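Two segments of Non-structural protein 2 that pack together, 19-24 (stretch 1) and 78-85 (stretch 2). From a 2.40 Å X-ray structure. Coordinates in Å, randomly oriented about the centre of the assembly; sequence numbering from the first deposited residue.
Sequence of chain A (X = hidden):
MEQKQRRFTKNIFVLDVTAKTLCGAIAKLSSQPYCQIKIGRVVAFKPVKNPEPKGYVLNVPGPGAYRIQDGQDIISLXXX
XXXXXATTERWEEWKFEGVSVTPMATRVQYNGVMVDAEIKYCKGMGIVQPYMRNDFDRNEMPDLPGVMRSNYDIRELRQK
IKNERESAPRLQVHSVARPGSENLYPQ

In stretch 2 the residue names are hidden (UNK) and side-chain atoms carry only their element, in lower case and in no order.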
ATOM      1  N   ALA A  19      12.446  18.609  -7.102  1.00 23.29           N
ATOM      2  CA  ALA A  19      11.696  19.792  -6.659  1.00 23.49           C
ATOM      3  C   ALA A  19      10.496  20.134  -7.548  1.00 23.74           C
ATOM      4  O   ALA A  19      10.251  21.299  -7.845  1.00 23.81           O
ATOM      5  CB  ALA A  19      12.625  20.995  -6.536  1.00 23.36           C
ATOM      6  N   LYS A  20       9.759  19.113  -7.972  1.00 24.47           N
ATOM      7  CA  LYS A  20       8.545  19.330  -8.751  1.00 24.88           C
ATOM      8  C   LYS A  20       7.314  19.397  -7.833  1.00 24.86           C
ATOM      9  O   LYS A  20       6.245  19.817  -8.270  1.00 25.68           O
ATOM     10  CB  LYS A  20       8.363  18.258  -9.845  1.00 25.35           C
ATOM     11  CG  LYS A  20       9.556  18.058 -10.819  1.00 25.14           C
ATOM     12  CD  LYS A  20       9.955  19.340 -11.508  1.00 26.20           C
ATOM     13  CE  LYS A  20      10.872  19.095 -12.719  1.00 25.38           C
ATOM     14  NZ  LYS A  20      11.137  20.401 -13.368  1.00 23.84           N
ATOM     15  N   THR A  21       7.453  18.994  -6.569  1.00 23.91           N
ATOM     16  CA  THR A  21       6.377  19.221  -5.602  1.00 23.17           C
ATOM     17  C   THR A  21       6.616  20.529  -4.858  1.00 23.60           C
ATOM     18  O   THR A  21       7.760  21.003  -4.760  1.00 23.31           O
ATOM     19  CB  THR A  21       6.243  18.067  -4.570  1.00 22.97           C
ATOM     20  OG1 THR A  21       7.371  18.072  -3.685  1.00 21.06           O
ATOM     21  CG2 THR A  21       6.267  16.692  -5.232  1.00 21.88           C
ATOM     22  N   LEU A  22       5.546  21.111  -4.325  1.00 23.77           N
ATOM     23  CA  LEU A  22       5.688  22.289  -3.485  1.00 24.31           C
ATOM     24  C   LEU A  22       6.778  22.081  -2.421  1.00 24.35           C
ATOM     25  O   LEU A  22       7.647  22.940  -2.244  1.00 24.46           O
ATOM     26  CB  LEU A  22       4.362  22.664  -2.815  1.00 24.04           C
ATOM     27  CG  LEU A  22       4.521  23.869  -1.877  1.00 24.45           C
ATOM     28  CD1 LEU A  22       4.592  25.147  -2.700  1.00 23.71           C
ATOM     29  CD2 LEU A  22       3.404  23.933  -0.846  1.00 24.69           C
ATOM     30  N   CYS A  23       6.703  20.947  -1.728  1.00 24.43           N
ATOM     31  CA  CYS A  23       7.709  20.484  -0.770  1.00 25.33           C
ATOM     32  C   CYS A  23       9.135  20.590  -1.265  1.00 24.99           C
ATOM     33  O   CYS A  23       9.988  21.108  -0.556  1.00 25.37           O
ATOM     34  CB  CYS A  23       7.463  19.007  -0.431  1.00 25.27           C
ATOM     35  SG  CYS A  23       6.039  18.755   0.623  1.00 28.83           S
ATOM     36  N   GLY A  24       9.386  20.046  -2.459  1.00 25.12           N
ATOM     37  CA  GLY A  24      10.709  20.035  -3.059  1.00 24.85           C
ATOM     38  C   GLY A  24      11.180  21.423  -3.436  1.00 25.24           C
ATOM     39  O   GLY A  24      12.349  21.766  -3.216  1.00 24.97           O
ATOM     40  N   UNK A  78      -1.288  14.199  -0.357  1.00 21.88           N
ATOM     41  CA  UNK A  78      -1.336  14.763  -1.696  1.00 22.05           C
ATOM     42  C   UNK A  78      -0.202  15.764  -1.853  1.00 22.07           C
ATOM     43  O   UNK A  78      -0.201  16.821  -1.217  1.00 21.93           O
ATOM     44  c   UNK A  78      -2.674  15.449  -1.940  1.00 22.26           C
ATOM     45  s   UNK A  78      -3.723  13.203  -3.173  1.00 23.26           S
ATOM     46  c   UNK A  78      -3.867  14.522  -1.946  1.00 22.02           C
ATOM     47  c   UNK A  78      -5.317  12.515  -3.004  1.00 20.37           C
ATOM     48  N   UNK A  79       0.779  15.424  -2.681  1.00 22.24           N
ATOM     49  CA  UNK A  79       1.880  16.353  -2.951  1.00 22.35           C
ATOM     50  C   UNK A  79       1.742  16.879  -4.352  1.00 22.66           C
ATOM     51  O   UNK A  79       1.907  16.118  -5.318  1.00 23.54           O
ATOM     52  c   UNK A  79       3.194  15.811  -0.187  1.00 20.60           C
ATOM     53  c   UNK A  79       3.440  14.904  -1.449  1.00 22.01           C
ATOM     54  c   UNK A  79       3.247  15.677  -2.760  1.00 21.74           C
ATOM     55  c   UNK A  79       4.818  14.254  -1.415  1.00 20.39           C
ATOM     56  N   UNK A  80       1.412  18.160  -4.480  1.00 22.55           N
ATOM     57  CA  UNK A  80       1.296  18.749  -5.801  1.00 23.21           C
ATOM     58  C   UNK A  80       2.415  19.744  -6.012  1.00 23.85           C
ATOM     59  O   UNK A  80       3.187  19.992  -5.079  1.00 24.63           O
ATOM     60  c   UNK A  80      -0.102  19.408  -6.036  1.00 22.95           C
ATOM     61  c   UNK A  80      -1.230  18.514  -5.510  1.00 22.80           C
ATOM     62  o   UNK A  80      -0.199  20.614  -5.279  1.00 22.67           O
ATOM     63  N   UNK A  81       2.513  20.309  -7.225  1.00 24.09           N
ATOM     64  CA  UNK A  81       3.445  21.412  -7.479  1.00 24.26           C
ATOM     65  C   UNK A  81       3.033  22.652  -6.697  1.00 24.78           C
ATOM     66  O   UNK A  81       3.871  23.509  -6.430  1.00 24.64           O
ATOM     67  c   UNK A  81       3.300  21.679  -8.992  1.00 24.28           C
ATOM     68  c   UNK A  81       2.570  20.508  -9.559  1.00 24.26           C
ATOM     69  c   UNK A  81       1.748  19.942  -8.434  1.00 23.77           C
ATOM     70  N   UNK A  82       1.760  22.749  -6.324  1.00 25.50           N
ATOM     71  CA  UNK A  82       1.268  23.973  -5.688  1.00 26.21           C
ATOM     72  C   UNK A  82       0.696  23.784  -4.283  1.00 25.66           C
ATOM     73  O   UNK A  82       0.096  24.696  -3.750  1.00 26.26           O
ATOM     74  c   UNK A  82       0.720  24.987  -7.950  1.00 29.85           C
ATOM     75  c   UNK A  82       0.216  24.638  -6.583  1.00 27.20           C
ATOM     76  n   UNK A  82       1.779  25.850  -8.155  1.00 32.87           N
ATOM     77  n   UNK A  82       1.134  25.200 -10.096  1.00 33.63           N
ATOM     78  c   UNK A  82       0.322  24.577  -9.178  1.00 31.24           C
ATOM     79  c   UNK A  82       2.004  25.962  -9.453  1.00 34.33           C
ATOM     80  N   UNK A  83       0.862  22.610  -3.686  1.00 24.76           N
ATOM     81  CA  UNK A  83       0.245  22.361  -2.403  1.00 23.57           C
ATOM     82  C   UNK A  83       0.631  21.041  -1.790  1.00 22.92           C
ATOM     83  O   UNK A  83       1.096  20.133  -2.472  1.00 22.96           O
ATOM     84  N   UNK A  84       0.446  20.954  -0.481  1.00 22.26           N
ATOM     85  CA  UNK A  84       0.557  19.700   0.244  1.00 22.18           C
ATOM     86  C   UNK A  84      -0.695  19.550   1.107  1.00 21.72           C
ATOM     87  O   UNK A  84      -1.143  20.512   1.723  1.00 21.22           O
ATOM     88  c   UNK A  84       2.122  20.930   1.820  1.00 23.56           C
ATOM     89  c   UNK A  84       1.731  18.560   2.154  1.00 22.00           C
ATOM     90  c   UNK A  84       1.855  19.616   1.113  1.00 21.92           C
ATOM     91  N   UNK A  85      -1.248  18.335   1.129  1.00 21.45           N
ATOM     92  CA  UNK A  85      -2.363  17.992   1.985  1.00 21.27           C
ATOM     93  C   UNK A  85      -2.125  16.618   2.609  1.00 21.36           C
ATOM     94  O   UNK A  85      -1.687  15.685   1.929  1.00 21.91           O
ATOM     95  o   UNK A  85      -6.262  18.209   0.111  1.00 23.89           O
ATOM     96  o   UNK A  85      -7.173  18.822   2.012  1.00 25.11           O
ATOM     97  c   UNK A  85      -6.185  18.471   1.339  1.00 23.83           C
ATOM     98  c   UNK A  85      -4.864  18.382   2.079  1.00 22.01           C
ATOM     99  c   UNK A  85      -3.676  18.036   1.211  1.00 21.06           C
TER

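Position 78 carries three carbons and a sulfur in an unbranched chain, with the sulfur third in line, and none of its atoms reaches stretch 1. This is Met 78. Its backbone pairs with position 85 in both directions, and its flexible, apolar chain suits a buried place.

Position 79 has four carbons, forked at the second. CA-to-CB points toward stretch 1, and CB lies 4.0 Å from Thr 21 CG2. That fork identifies Leu 79. Its CD2 lies 4.2 Å from Cys 23 SG, so a branched apolar chain fills a buried space against two side chains.

At position 80 one carbon bears an oxygen and a carbon. CA-to-CB points away from stretch 1, and the backbone O accepts from Leu 22 N at 2.7 Å. This is Thr 80. Its OG1 serves the turn, accepting from the N of residue 82 at 3.1 Å and donating to the O of residue 83, also at 3.1 Å.

Position 81 has three carbons closing a ring onto the backbone N, and its CA approaches Lys 20 O at 3.3 Å in a CA-H...O contact. The ring makes it Pro 81. It fixes phi, here -66°, a value that fits the turn, and the missing N-H costs no hydrogen bond within the hairpin.

Position 82 bears one carbon and then a five-membered ring of three carbons and two nitrogens. CA-to-CB points away from stretch 1, which only the backbone approaches, near Leu 22 CB. This is His 82, a polar ring at home in an exposed place.

Position 83 has no side-chain atoms, and its N lies 3.6 Å from Leu 22 CB. It is Gly 83. A CB would have room, so contact with stretch 1 does not demand glycine; the extended phi/psi of -174/160 is comfortable for it.

At position 84 one carbon carries two more. CA-to-CB points toward stretch 1, with CB 4.3 Å from Cys 23 SG. This is Val 84, its CG1 4.2 Å from Leu 22 CD2. Beta-branching suits a strand.

Position 85 has three carbons, the last holding two oxygens, all out of reach of stretch 1. It is Glu 85, its carboxylate suitably exposed.

The contact joins a hairpin to the start of a helix. Thr 21 caps that helix, its OG1 accepting from Gly 24 N at 3.1 Å, while the nearly straight Leu 22 N to Thr 80 O bond anchors the first turn. Leu 22 and Cys 23 then pack against the apolar side chains of the hairpin.

Stretch 2, residues 78-85: MLTPHGVE
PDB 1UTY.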